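Local coordinates for protein ATP synthase subunit s, mitochondrial (Bos taurus, PDB 3E4G) that regulates the mitochondrial ATP synthase and is needed for its proton conduction, blocking a proton leak through an alternative exit pathway, at residues Q108-N111 with L112-S115. The protein carries 1 engineered substitution. Residues are numbered along the deposited sequence; the frame is centred on the assembly and turned at random.
Sequences QLEN and LQKS
The carbonyl oxygen of L109, the N-cap residue of the short helix 110-115, accepts the amide of Q113 in a first-turn alpha-helical bond of 2.9 Å between Q113 N and L109 O, while the amide of L112 gives the same oxygen a second, weak bond. One residue further along, K114 N reaches E110 O at 3.0 Å. This short helix belongs to the third leucine-rich repeat and leads from helix 100-107 into the parallel strand 118-122. Its two leucines lie alongside each other and point the same way, with CD1 of L109 3.8 Å from CD1 of L112; L109 continues onto M81 and the buried L112 onto F138, so they join the helix to the loops of both neighbouring repeats. Q113 instead folds back along the start of the helix. With CG set beside its backbone N (chi1 -63°) and the chain then extended, its CG passes 3.4 Å from L109 O and the amide reaches the residues before the helix, where NE2 bonds to S107 O; OE1 takes a weak bond from NH1 of R139. Its amide plane is turned 75° from the carboxylate of E110, whose CG meets Q113 OE1 at 3.9 Å. Replacing Q113 by alanine is likely to leave S107 O without this donor and R139 without its weak acceptor, and to strip the CG methylene from beside L109 O. K114 stretches its aliphatic chain past E110 O, but the opposite charges stay apart, E110 OE1 and K114 NZ being separated by 4.9 Å. N111 swings its CG between the backbone N and carbonyl carbon (chi1 54°), which brings ND2 within 4.0 Å of L112 CG and lets this one nitrogen bond to the carbonyl oxygens of both M81 and L84.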
ATOM      1  N   GLN A 108       6.262   2.106  -9.140  1.00  8.88           N
ATOM      2  CA  GLN A 108       7.589   2.560  -9.564  1.00  9.29           C
ATOM      3  C   GLN A 108       8.695   2.376  -8.556  1.00  8.96           C
ATOM      4  O   GLN A 108       9.859   2.642  -8.834  1.00 10.01           O
ATOM      5  CB  GLN A 108       7.491   4.066  -9.991  1.00 10.84           C
ATOM      6  CG  GLN A 108       6.691   4.197 -11.283  1.00 12.73           C
ATOM      7  CD  GLN A 108       7.378   3.640 -12.393  1.00 12.92           C
ATOM      8  OE1 GLN A 108       6.756   2.984 -13.315  1.00 15.92           O
ATOM      9  NE2 GLN A 108       8.661   3.858 -12.543  1.00 13.27           N
ATOM     10  N   LEU A 109       8.331   1.912  -7.335  1.00  8.56           N
ATOM     11  CA  LEU A 109       9.334   1.703  -6.294  1.00  8.11           C
ATOM     12  C   LEU A 109       9.963   0.327  -6.537  1.00  7.60           C
ATOM     13  O   LEU A 109       9.303  -0.712  -6.347  1.00  7.26           O
ATOM     14  CB  LEU A 109       8.671   1.778  -4.922  1.00  8.33           C
ATOM     15  CG  LEU A 109       8.264   3.215  -4.527  1.00  9.90           C
ATOM     16  CD1 LEU A 109       7.516   3.153  -3.214  1.00 10.91           C
ATOM     17  CD2 LEU A 109       9.536   4.141  -4.466  1.00 14.00           C
ATOM     18  N   GLU A 110      11.241   0.302  -6.954  1.00  7.70           N
ATOM     19  CA  GLU A 110      11.892  -0.974  -7.272  1.00  7.04           C
ATOM     20  C   GLU A 110      11.928  -1.901  -6.080  1.00  7.17           C
ATOM     21  O   GLU A 110      11.893  -3.121  -6.241  1.00  7.67           O
ATOM     22  CB  GLU A 110      13.322  -0.765  -7.832  1.00  7.96           C
ATOM     23  CG  GLU A 110      13.270  -0.041  -9.191  1.00  8.63           C
ATOM     24  CD  GLU A 110      14.594  -0.171  -9.925  1.00  9.33           C
ATOM     25  OE1 GLU A 110      15.654   0.150  -9.341  1.00  9.37           O
ATOM     26  OE2 GLU A 110      14.544  -0.567 -11.087  1.00 11.90           O
ATOM     27  N   ASN A 111      12.075  -1.332  -4.883  1.00  7.26           N
ATOM     28  CA  ASN A 111      12.075  -2.120  -3.663  1.00  7.61           C
ATOM     29  C   ASN A 111      10.776  -2.904  -3.522  1.00  7.48           C
ATOM     30  O   ASN A 111      10.780  -4.068  -3.061  1.00  8.78           O
ATOM     31  CB  ASN A 111      12.379  -1.260  -2.452  1.00  7.77           C
ATOM     32  CG  ASN A 111      11.459  -0.054  -2.342  1.00  8.36           C
ATOM     33  OD1 ASN A 111      11.451   0.810  -3.290  1.00  9.48           O
ATOM     34  ND2 ASN A 111      10.721   0.083  -1.279  1.00  8.51           N
ATOM     35  N   LEU A 112       9.635  -2.291  -3.845  1.00  7.18           N
ATOM     36  CA  LEU A 112       8.338  -3.000  -3.800  1.00  6.97           C
ATOM     37  C   LEU A 112       8.206  -3.951  -4.947  1.00  6.78           C
ATOM     38  O   LEU A 112       7.628  -5.048  -4.813  1.00  7.67           O
ATOM     39  CB  LEU A 112       7.168  -2.016  -3.826  1.00  7.24           C
ATOM     40  CG  LEU A 112       7.074  -1.078  -2.593  1.00  8.36           C
ATOM     41  CD1 LEU A 112       5.817  -0.229  -2.722  1.00  8.96           C
ATOM     42  CD2 LEU A 112       6.981  -1.892  -1.307  1.00 12.35           C
ATOM     43  N   GLN A 113       8.696  -3.578  -6.151  1.00  6.81           N
ATOM     44  CA  GLN A 113       8.637  -4.534  -7.283  1.00  7.13           C
ATOM     45  C   GLN A 113       9.325  -5.853  -6.897  1.00  7.36           C
ATOM     46  O   GLN A 113       8.883  -6.934  -7.257  1.00  7.95           O
ATOM     47  CB  GLN A 113       9.352  -3.968  -8.509  1.00  7.47           C
ATOM     48  CG  GLN A 113       8.702  -2.694  -9.040  1.00  7.67           C
ATOM     49  CD  GLN A 113       9.554  -2.063 -10.168  1.00  8.02           C
ATOM     50  OE1 GLN A 113      10.641  -2.581 -10.487  1.00  8.31           O
ATOM     51  NE2 GLN A 113       9.049  -0.976 -10.707  1.00  9.54           N
ATOM     52  N   LYS A 114      10.452  -5.742  -6.166  1.00  7.26           N
ATOM     53  CA  LYS A 114      11.211  -6.948  -5.787  1.00  8.13           C
ATOM     54  C   LYS A 114      10.515  -7.801  -4.785  1.00  8.64           C
ATOM     55  O   LYS A 114      10.645  -9.034  -4.830  1.00 12.59           O
ATOM     56  CB  LYS A 114      12.605  -6.525  -5.248  1.00  8.56           C
ATOM     57  CG  LYS A 114      13.484  -5.912  -6.311  1.00  9.07           C
ATOM     58  CD  LYS A 114      14.558  -5.029  -5.692  1.00  9.51           C
ATOM     59  CE  LYS A 114      15.431  -4.348  -6.742  1.00  9.90           C
ATOM     60  NZ  LYS A 114      16.376  -3.452  -6.134  1.00  9.65           N
ATOM     61  N   SER A 115       9.784  -7.209  -3.840  1.00  7.73           N
ATOM     62  CA  SER A 115       9.262  -7.974  -2.687  1.00  7.93           C
ATOM     63  C   SER A 115       7.782  -8.312  -2.785  1.00  7.82           C
ATOM     64  O   SER A 115       7.347  -9.278  -2.126  1.00  8.13           O
ATOM     65  CB  SER A 115       9.480  -7.185  -1.415  1.00  9.39           C
ATOM     66  OG  SER A 115       8.835  -5.933  -1.456  1.00  9.11           O
TER